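PDB 3PZF: serpin 2 from Anopheles gambiae, which inhibits the serine proteases CLIPB9, CLIPB10 and CLIPB4, blocking phenoloxidase activation and so restraining melanization in the mosquito hemolymph. Local coordinates for residues M28-I33 / P299-V303; F34-N40 / A389-P395; T86-K91 / I127-Y132. All blocks are in the same frame, centred on the assembly; numbering follows the deposited sequence.

Contact 1 of 3, residues M28-I33 / P299-V303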
loop_
_atom_site.group_PDB
_atom_site.type_symbol
_atom_site.label_atom_id
_atom_site.label_comp_id
_atom_site.label_asym_id
_atom_site.label_seq_id
_atom_site.Cartn_x
_atom_site.Cartn_y
_atom_site.Cartn_z
ATOM N N MET A 28 -6.456 0.794 10.299
ATOM C CA MET A 28 -7.889 0.487 10.209
ATOM C C MET A 28 -8.265 -0.097 8.841
ATOM O O MET A 28 -8.953 -1.115 8.744
ATOM C CB MET A 28 -8.716 1.755 10.507
ATOM C CG MET A 28 -10.225 1.575 10.383
ATOM S SD MET A 28 -11.160 3.132 10.591
ATOM C CE MET A 28 -10.468 4.149 9.293
ATOM N N PHE A 29 -7.785 0.514 7.766
ATOM C CA PHE A 29 -8.182 0.086 6.436
ATOM C C PHE A 29 -7.515 -1.258 6.066
ATOM O O PHE A 29 -8.114 -2.115 5.429
ATOM C CB PHE A 29 -7.770 1.147 5.412
ATOM C CG PHE A 29 -8.333 0.923 4.046
ATOM C CD1 PHE A 29 -9.682 1.147 3.795
ATOM C CD2 PHE A 29 -7.513 0.512 2.999
ATOM C CE1 PHE A 29 -10.206 0.947 2.517
ATOM C CE2 PHE A 29 -8.024 0.327 1.722
ATOM C CZ PHE A 29 -9.373 0.540 1.487
ATOM N N VAL A 30 -6.262 -1.406 6.443
ATOM C CA VAL A 30 -5.546 -2.669 6.219
ATOM C C VAL A 30 -6.308 -3.800 6.893
ATOM O O VAL A 30 -6.535 -4.853 6.299
ATOM C CB VAL A 30 -4.116 -2.595 6.759
ATOM C CG1 VAL A 30 -3.581 -3.999 7.058
ATOM C CG2 VAL A 30 -3.210 -1.883 5.733
ATOM N N LYS A 31 -6.741 -3.579 8.125
ATOM C CA LYS A 31 -7.419 -4.653 8.860
ATOM C C LYS A 31 -8.721 -5.055 8.176
ATOM O O LYS A 31 -9.069 -6.239 8.131
ATOM C CB LYS A 31 -7.724 -4.231 10.293
ATOM C CG LYS A 31 -6.513 -4.133 11.187
ATOM C CD LYS A 31 -6.969 -4.224 12.627
ATOM C CE LYS A 31 -6.331 -3.201 13.507
ATOM N NZ LYS A 31 -6.839 -3.388 14.904
ATOM N N GLU A 32 -9.432 -4.071 7.632
ATOM C CA GLU A 32 -10.679 -4.319 6.910
ATOM C C GLU A 32 -10.442 -5.172 5.669
ATOM O O GLU A 32 -11.203 -6.087 5.376
ATOM C CB GLU A 32 -11.323 -2.984 6.502
ATOM C CG GLU A 32 -12.572 -3.101 5.620
ATOM C CD GLU A 32 -13.747 -3.779 6.321
ATOM O OE1 GLU A 32 -13.837 -3.693 7.560
ATOM O OE2 GLU A 32 -14.574 -4.412 5.631
ATOM N N ILE A 33 -9.404 -4.856 4.912
ATOM C CA ILE A 33 -9.106 -5.627 3.718
ATOM C C ILE A 33 -8.699 -7.045 4.120
ATOM O O ILE A 33 -9.223 -8.007 3.585
ATOM C CB ILE A 33 -7.978 -4.976 2.883
ATOM C CG1 ILE A 33 -8.323 -3.518 2.487
ATOM C CG2 ILE A 33 -7.752 -5.760 1.638
ATOM C CD1 ILE A 33 -9.627 -3.384 1.789
ATOM N N PRO A 299 -14.849 -1.573 0.870
ATOM C CA PRO A 299 -14.084 -1.444 2.123
ATOM C C PRO A 299 -14.072 -0.027 2.702
ATOM O O PRO A 299 -14.072 0.112 3.923
ATOM C CB PRO A 299 -12.663 -1.878 1.731
ATOM C CG PRO A 299 -12.614 -1.840 0.255
ATOM C CD PRO A 299 -14.027 -2.123 -0.218
ATOM N N LEU A 300 -14.047 1.005 1.858
ATOM C CA LEU A 300 -14.101 2.361 2.374
ATOM C C LEU A 300 -15.423 2.566 3.110
ATOM O O LEU A 300 -15.444 3.142 4.196
ATOM C CB LEU A 300 -13.929 3.393 1.255
ATOM C CG LEU A 300 -12.487 3.539 0.731
ATOM C CD1 LEU A 300 -12.475 4.344 -0.590
ATOM C CD2 LEU A 300 -11.537 4.190 1.764
ATOM N N GLN A 301 -16.511 2.057 2.539
ATOM C CA GLN A 301 -17.830 2.193 3.152
ATOM C C GLN A 301 -17.847 1.470 4.491
ATOM O O GLN A 301 -18.386 1.968 5.471
ATOM C CB GLN A 301 -18.916 1.648 2.218
ATOM C CG GLN A 301 -19.213 2.597 1.043
ATOM C CD GLN A 301 -20.176 2.035 0.003
ATOM O OE1 GLN A 301 -20.865 2.786 -0.686
ATOM N NE2 GLN A 301 -20.217 0.719 -0.120
ATOM N N GLN A 302 -17.218 0.308 4.532
ATOM C CA GLN A 302 -17.180 -0.483 5.755
ATOM C C GLN A 302 -16.474 0.253 6.890
ATOM O O GLN A 302 -16.860 0.111 8.042
ATOM C CB GLN A 302 -16.522 -1.840 5.502
ATOM C CG GLN A 302 -17.402 -2.790 4.704
ATOM C CD GLN A 302 -18.753 -3.028 5.361
ATOM O OE1 GLN A 302 -18.829 -3.482 6.498
ATOM N NE2 GLN A 302 -19.830 -2.714 4.645
ATOM N N VAL A 303 -15.457 1.050 6.573
ATOM C CA VAL A 303 -14.728 1.746 7.622
ATOM C C VAL A 303 -15.267 3.168 7.878
ATOM O O VAL A 303 -14.639 3.938 8.597
ATOM C CB VAL A 303 -13.211 1.811 7.331
ATOM C CG1 VAL A 303 -12.609 0.408 7.282
ATOM C CG2 VAL A 303 -12.949 2.577 6.038
#
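Phe29 and Val303 bring their CA atoms to 6.9 Å and Glu32 and Pro299 theirs to 6.5 Å, so the register of the two helical pieces runs in opposite senses. Val303 is the first residue to leave the helix, and its side chain packs against both Met28 and Glu32. Its CG1 lies 3.7 Å from Glu32 CB. On the outer side the Met28 thioether bends at its last torsion, and SD comes to 4.1 Å from Val303 CB.

Deeper in, with CG anti to the backbone N (chi1 -170°), the Phe29 ring swings toward helix 297-302 and meets it by its CE1 corner. CE1 lies 3.6 Å from Leu300 CD2 and 3.8 Å from Pro299 CB, while Val303 CG2 sits at the ring edge, near its plane. This joins helix 24-35, the first helix of the serpin fold, to the short helix 297-302 that follows strand 277-295. Val48 packs on Phe29 and Leu52 on Leu300, both from helix 45-58, so a third helix takes part in the same apolar layer.

Ile33 pushes CD1 against the proline ring. Its 3.4 Å to Pro299 CB is a tight carbon contact. Toward solvent, the Glu32 chain bends at CG and rests its carboxylate against the aliphatic part of Gln302, with OE2 3.2 Å from Gln302 CB. No hydrogen bond crosses between the segments.

Contact 2 of 3, residues F34-N40 / A389-P395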
loop_
_atom_site.group_PDB
_atom_site.type_symbol
_atom_site.label_atom_id
_atom_site.label_comp_id
_atom_site.label_asym_id
_atom_site.label_seq_id
_atom_site.Cartn_x
_atom_site.Cartn_y
_atom_site.Cartn_z
ATOM N N PHE A 34 -7.773 -7.179 5.063
ATOM C CA PHE A 34 -7.234 -8.506 5.402
ATOM C C PHE A 34 -8.330 -9.455 5.904
ATOM O O PHE A 34 -8.353 -10.641 5.554
ATOM C CB PHE A 34 -6.140 -8.401 6.479
ATOM C CG PHE A 34 -4.818 -7.835 5.994
ATOM C CD1 PHE A 34 -4.652 -7.329 4.709
ATOM C CD2 PHE A 34 -3.726 -7.821 6.861
ATOM C CE1 PHE A 34 -3.416 -6.792 4.296
ATOM C CE2 PHE A 34 -2.499 -7.284 6.458
ATOM C CZ PHE A 34 -2.335 -6.776 5.189
ATOM N N LYS A 35 -9.235 -8.931 6.727
ATOM C CA LYS A 35 -10.306 -9.737 7.327
ATOM C C LYS A 35 -11.274 -10.277 6.285
ATOM O O LYS A 35 -12.010 -11.230 6.549
ATOM C CB LYS A 35 -11.094 -8.905 8.344
ATOM C CG LYS A 35 -10.403 -8.745 9.700
ATOM N N ASN A 36 -11.281 -9.669 5.098
ATOM C CA ASN A 36 -12.211 -10.076 4.045
ATOM C C ASN A 36 -11.574 -10.848 2.877
ATOM O O ASN A 36 -12.246 -11.173 1.896
ATOM C CB ASN A 36 -12.948 -8.833 3.513
ATOM C CG ASN A 36 -14.086 -8.410 4.422
ATOM O OD1 ASN A 36 -15.222 -8.863 4.262
ATOM N ND2 ASN A 36 -13.781 -7.568 5.407
ATOM N N HIS A 37 -10.278 -11.131 2.960
ATOM C CA HIS A 37 -9.615 -11.902 1.906
ATOM C C HIS A 37 -8.791 -13.020 2.518
ATOM O O HIS A 37 -7.935 -12.753 3.348
ATOM C CB HIS A 37 -8.715 -11.000 1.056
ATOM C CG HIS A 37 -9.474 -10.067 0.164
ATOM N ND1 HIS A 37 -10.011 -8.880 0.617
ATOM C CD2 HIS A 37 -9.810 -10.156 -1.146
ATOM C CE1 HIS A 37 -10.646 -8.280 -0.374
ATOM N NE2 HIS A 37 -10.543 -9.037 -1.455
ATOM N N ASN A 38 -9.053 -14.263 2.108
ATOM C CA ASN A 38 -8.326 -15.424 2.620
ATOM C C ASN A 38 -7.204 -15.847 1.689
ATOM O O ASN A 38 -7.040 -17.027 1.387
ATOM C CB ASN A 38 -9.280 -16.621 2.781
ATOM C CG ASN A 38 -10.380 -16.372 3.798
ATOM O OD1 ASN A 38 -10.176 -15.685 4.801
ATOM N ND2 ASN A 38 -11.557 -16.941 3.548
ATOM N N SER A 39 -6.442 -14.877 1.229
ATOM C CA SER A 39 -5.471 -15.066 0.164
ATOM C C SER A 39 -4.346 -14.133 0.505
ATOM O O SER A 39 -4.501 -13.367 1.434
ATOM C CB SER A 39 -6.076 -14.628 -1.165
ATOM O OG SER A 39 -6.553 -13.272 -1.096
ATOM N N ASN A 40 -3.242 -14.158 -0.243
ATOM C CA ASN A 40 -2.240 -13.101 -0.097
ATOM C C ASN A 40 -2.893 -11.777 -0.407
ATOM O O ASN A 40 -3.792 -11.699 -1.243
ATOM C CB ASN A 40 -1.049 -13.317 -1.042
ATOM C CG ASN A 40 -0.374 -14.637 -0.837
ATOM O OD1 ASN A 40 -0.452 -15.218 0.243
ATOM N ND2 ASN A 40 0.340 -15.101 -1.852
ATOM N N ALA A 389 1.421 -2.520 2.471
ATOM C CA ALA A 389 1.039 -3.393 3.597
ATOM C C ALA A 389 0.462 -4.660 3.000
ATOM O O ALA A 389 -0.212 -4.612 1.972
ATOM C CB ALA A 389 0.000 -2.737 4.473
ATOM N N GLY A 390 0.699 -5.810 3.619
ATOM C CA GLY A 390 0.145 -7.022 3.014
ATOM C C GLY A 390 0.248 -8.178 3.967
ATOM O O GLY A 390 0.773 -8.048 5.097
ATOM N N LYS A 391 -0.252 -9.330 3.524
ATOM C CA LYS A 391 -0.041 -10.534 4.301
ATOM C C LYS A 391 0.169 -11.684 3.355
ATOM O O LYS A 391 -0.236 -11.646 2.199
ATOM C CB LYS A 391 -1.231 -10.802 5.215
ATOM C CG LYS A 391 -2.531 -10.970 4.458
ATOM C CD LYS A 391 -3.609 -11.543 5.346
ATOM C CE LYS A 391 -4.877 -11.792 4.514
ATOM N NZ LYS A 391 -5.915 -12.533 5.257
ATOM N N ILE A 392 0.860 -12.693 3.859
ATOM C CA ILE A 392 1.116 -13.905 3.093
ATOM C C ILE A 392 0.311 -15.013 3.734
ATOM O O ILE A 392 0.506 -15.321 4.895
ATOM C CB ILE A 392 2.610 -14.242 3.154
ATOM C CG1 ILE A 392 3.417 -13.161 2.428
ATOM C CG2 ILE A 392 2.911 -15.625 2.549
ATOM C CD1 ILE A 392 2.978 -12.943 0.952
ATOM N N GLU A 393 -0.622 -15.593 2.984
ATOM C CA GLU A 393 -1.344 -16.788 3.426
ATOM C C GLU A 393 -0.836 -18.056 2.714
ATOM O O GLU A 393 -0.969 -19.176 3.230
ATOM C CB GLU A 393 -2.832 -16.608 3.100
ATOM C CG GLU A 393 -3.535 -15.512 3.871
ATOM C CD GLU A 393 -3.907 -15.914 5.284
ATOM O OE1 GLU A 393 -3.482 -17.008 5.757
ATOM O OE2 GLU A 393 -4.624 -15.120 5.927
ATOM N N ASN A 394 -0.231 -17.880 1.542
ATOM C CA ASN A 394 0.222 -19.014 0.711
ATOM C C ASN A 394 1.240 -18.489 -0.290
ATOM O O ASN A 394 0.865 -18.035 -1.390
ATOM C CB ASN A 394 -0.970 -19.609 -0.047
ATOM C CG ASN A 394 -0.579 -20.786 -0.977
ATOM O OD1 ASN A 394 0.569 -21.222 -1.017
ATOM N ND2 ASN A 394 -1.548 -21.280 -1.733
ATOM N N PRO A 395 2.521 -18.472 0.104
ATOM C CA PRO A 395 3.499 -17.787 -0.740
ATOM C C PRO A 395 3.802 -18.559 -1.997
ATOM O O PRO A 395 4.217 -19.712 -1.938
ATOM C CB PRO A 395 4.736 -17.686 0.143
ATOM C CG PRO A 395 4.623 -18.887 1.098
ATOM C CD PRO A 395 3.116 -19.020 1.336
#
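The turn that leads from helix 24-35 into strand 41-43 is tied to strand 386-392, chiefly by Lys391 and Asn40. Lys391 puts CG between its backbone N and carbonyl carbon (chi1 59°), and the rest of the chain runs out extended across one face of the Phe34 ring. CG stands 4.0 Å from the ring centroid, almost on the normal, in a CH-pi contact.

The ammonium then enters the turn. NZ bonds to His37 O at 2.8 Å, nearly in line with the carbonyl bond (172°), and to Phe34 O at 3.1 Å. His37 N reaches Phe34 O from the opposite face of its carbonyl plane. A salt bridge from NZ to Glu393 OE2 (3.0 Å) adds a third partner and probably offsets the charge of the buried lysine.

This corner belongs to beta-sheet B of the serpin fold, where strands 41-43 and 386-392 pair antiparallel, Lys391 with Val41 and Ala389 with Leu43. Asn40 grips the chain just past the strand end. Its OD1 accepts Glu393 N at 2.8 Å and Asn394 N at 3.0 Å, both in the plane of its carbonyl. Its ND2 gives a bond of 3.0 Å to Asn394 O, from above that acceptor's carbonyl plane.

Contact 3 of 3, residues T86-K91 / I127-Y132; sequences TRSYYK and IANTHY
Arg87, His131 and Tyr132 make up most of this contact. Arg87 projects from helix 83-98 and runs extended from CG to NE over one face of the His131 ring. Its CB lies 3.7 Å from the ring centroid in a CH-pi contact, and CD stands over the ring centre. Thr130 CG2 lies over the other face, so the imidazole is sandwiched between aliphatic groups. The guanidinium plane is turned 25° from the ring plane.

Farther out, the guanidinium is received by Ile127, one helical turn before His131. Ile127 CD1 sits 3.8 Å above its plane, over its centre, and the two side chains cross at about a right angle. The charge is met by Glu57 of helix 45-58, which forms a salt bridge with Arg87 NE.

Tyr132 is the inner partner. Its CG is anti to its own carbonyl carbon (chi1 -57°), and the ring reaches toward helix 83-98. OH comes 3.4 Å from Arg87 CG and also touches Thr86 CG2. The hydroxyl is hydrogen-bonded to Glu57 OE2, the same oxygen that Arg87 uses, so one carboxylate positions both side chains. CE1 of Tyr132 packs on Tyr90 CB at 3.9 Å.

The backbones come closest at Lys91 and His131, whose CA atoms are 4.8 Å apart. Lys91 CA lies 3.4 Å from His131 O, a CA-H...O contact to a buried carbonyl with no hydrogen-bond partner in the model. The Lys91 amine pairs with Glu95.

The axes of the two short segments approach to 8.9 Å at 57°. This is the packing of helices 83-98 and 122-132, helices D and E of the serpin fold, which are joined in the chain by strand 105-115 of beta-sheet A.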
loop_
_atom_site.group_PDB
_atom_site.type_symbol
_atom_site.label_atom_id
_atom_site.label_comp_id
_atom_site.label_asym_id
_atom_site.label_seq_id
_atom_site.Cartn_x
_atom_site.Cartn_y
_atom_site.Cartn_z
ATOM N N THR A 86 -2.260 20.532 4.126
ATOM C CA THR A 86 -2.587 19.207 3.602
ATOM C C THR A 86 -1.772 18.955 2.341
ATOM O O THR A 86 -1.163 17.893 2.187
ATOM C CB THR A 86 -4.105 19.071 3.331
ATOM O OG1 THR A 86 -4.813 19.171 4.574
ATOM C CG2 THR A 86 -4.457 17.738 2.669
ATOM N N ARG A 87 -1.756 19.937 1.451
ATOM C CA ARG A 87 -0.983 19.851 0.233
ATOM C C ARG A 87 0.503 19.662 0.521
ATOM O O ARG A 87 1.104 18.765 -0.036
ATOM C CB ARG A 87 -1.202 21.087 -0.625
ATOM C CG ARG A 87 -2.564 21.084 -1.301
ATOM C CD ARG A 87 -2.930 22.508 -1.845
ATOM N NE ARG A 87 -4.302 22.506 -2.350
ATOM C CZ ARG A 87 -4.932 23.585 -2.819
ATOM N NH1 ARG A 87 -4.307 24.754 -2.866
ATOM N NH2 ARG A 87 -6.186 23.490 -3.250
ATOM N N SER A 88 1.099 20.493 1.372
ATOM C CA SER A 88 2.541 20.399 1.595
ATOM C C SER A 88 2.901 19.092 2.285
ATOM O O SER A 88 3.936 18.520 2.004
ATOM C CB SER A 88 3.093 21.600 2.379
ATOM O OG SER A 88 2.400 21.779 3.594
ATOM N N TYR A 89 2.019 18.603 3.148
ATOM C CA TYR A 89 2.232 17.332 3.838
ATOM C C TYR A 89 2.278 16.183 2.860
ATOM O O TYR A 89 3.257 15.436 2.830
ATOM C CB TYR A 89 1.096 17.066 4.833
ATOM C CG TYR A 89 1.240 15.775 5.605
ATOM C CD1 TYR A 89 2.179 15.672 6.628
ATOM C CD2 TYR A 89 0.433 14.688 5.346
ATOM C CE1 TYR A 89 2.322 14.515 7.349
ATOM C CE2 TYR A 89 0.579 13.496 6.069
ATOM C CZ TYR A 89 1.525 13.436 7.077
ATOM O OH TYR A 89 1.704 12.289 7.822
ATOM N N TYR A 90 1.199 15.991 2.100
ATOM C CA TYR A 90 1.154 14.867 1.175
ATOM C C TYR A 90 2.201 15.023 0.085
ATOM O O TYR A 90 2.789 14.042 -0.359
ATOM C CB TYR A 90 -0.254 14.635 0.612
ATOM C CG TYR A 90 -1.129 13.992 1.638
ATOM C CD1 TYR A 90 -0.876 12.680 2.045
ATOM C CD2 TYR A 90 -2.154 14.683 2.258
ATOM C CE1 TYR A 90 -1.641 12.077 2.996
ATOM C CE2 TYR A 90 -2.945 14.075 3.216
ATOM C CZ TYR A 90 -2.666 12.763 3.586
ATOM O OH TYR A 90 -3.409 12.099 4.528
ATOM N N LYS A 91 2.482 16.258 -0.304
ATOM C CA LYS A 91 3.476 16.477 -1.337
ATOM C C LYS A 91 4.864 16.046 -0.829
ATOM O O LYS A 91 5.647 15.434 -1.556
ATOM C CB LYS A 91 3.469 17.950 -1.744
ATOM C CG LYS A 91 4.397 18.288 -2.881
ATOM C CD LYS A 91 4.277 19.790 -3.246
ATOM C CE LYS A 91 5.594 20.331 -3.740
ATOM N NZ LYS A 91 5.881 19.879 -5.122
ATOM N N ILE A 127 -3.558 21.524 -9.204
ATOM C CA ILE A 127 -3.308 21.039 -7.840
ATOM C C ILE A 127 -3.031 19.543 -7.833
ATOM O O ILE A 127 -2.149 19.060 -7.130
ATOM C CB ILE A 127 -4.507 21.319 -6.922
ATOM C CG1 ILE A 127 -4.707 22.829 -6.756
ATOM C CG2 ILE A 127 -4.283 20.711 -5.547
ATOM C CD1 ILE A 127 -3.453 23.550 -6.435
ATOM N N ALA A 128 -3.783 18.794 -8.617
ATOM C CA ALA A 128 -3.640 17.343 -8.601
ATOM C C ALA A 128 -2.227 16.947 -9.024
ATOM O O ALA A 128 -1.589 16.138 -8.357
ATOM C CB ALA A 128 -4.682 16.696 -9.505
ATOM N N ASN A 129 -1.735 17.559 -10.106
ATOM C CA ASN A 129 -0.392 17.293 -10.627
ATOM C C ASN A 129 0.703 17.748 -9.657
ATOM O O ASN A 129 1.664 17.026 -9.419
ATOM C CB ASN A 129 -0.151 18.026 -11.970
ATOM C CG ASN A 129 -1.175 17.680 -13.056
ATOM O OD1 ASN A 129 -1.879 16.674 -12.982
ATOM N ND2 ASN A 129 -1.234 18.519 -14.093
ATOM N N THR A 130 0.569 18.964 -9.129
ATOM C CA THR A 130 1.642 19.587 -8.347
ATOM C C THR A 130 1.809 18.953 -6.968
ATOM O O THR A 130 2.921 18.576 -6.588
ATOM C CB THR A 130 1.400 21.112 -8.186
ATOM O OG1 THR A 130 1.506 21.737 -9.473
ATOM C CG2 THR A 130 2.408 21.738 -7.243
ATOM N N HIS A 131 0.709 18.836 -6.224
ATOM C CA HIS A 131 0.796 18.403 -4.834
ATOM C C HIS A 131 0.590 16.896 -4.653
ATOM O O HIS A 131 1.112 16.328 -3.712
ATOM C CB HIS A 131 -0.229 19.144 -3.978
ATOM C CG HIS A 131 -0.137 20.637 -4.074
ATOM N ND1 HIS A 131 0.740 21.378 -3.311
ATOM C CD2 HIS A 131 -0.821 21.527 -4.834
ATOM C CE1 HIS A 131 0.593 22.661 -3.597
ATOM N NE2 HIS A 131 -0.349 22.778 -4.521
ATOM N N TYR A 132 -0.180 16.263 -5.531
ATOM C CA TYR A 132 -0.573 14.862 -5.312
ATOM C C TYR A 132 -0.050 13.946 -6.395
ATOM O O TYR A 132 -0.303 12.742 -6.378
ATOM C CB TYR A 132 -2.101 14.758 -5.201
ATOM C CG TYR A 132 -2.649 15.645 -4.094
ATOM C CD1 TYR A 132 -2.482 15.291 -2.751
ATOM C CD2 TYR A 132 -3.300 16.845 -4.380
ATOM C CE1 TYR A 132 -2.965 16.095 -1.727
ATOM C CE2 TYR A 132 -3.782 17.652 -3.369
ATOM C CZ TYR A 132 -3.617 17.281 -2.050
ATOM O OH TYR A 132 -4.098 18.096 -1.050
#

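In the fold
Contacts 1 and 2 are neighbours, with centres about 14 Å apart. Both use helix 24-35, and they touch where Val30 CG2 packs on Ala389 CB at 3.6 Å. Contact 3 stands apart, its centre about 24 Å from that of contact 1 and 31 Å from that of contact 2, on the opposite side of the chain's centre from contact 2. Along the chain, 28-33 and 34-40 come first, then both halves of contact 3, then 299-303 and 389-395. Helix 24-35 is thus set against helix 297-302 and against strand 386-392 of beta-sheet B, whereas contact 3 joins segments only 36 residues apart, on helices whose connection passes through strand 105-115 of beta-sheet A.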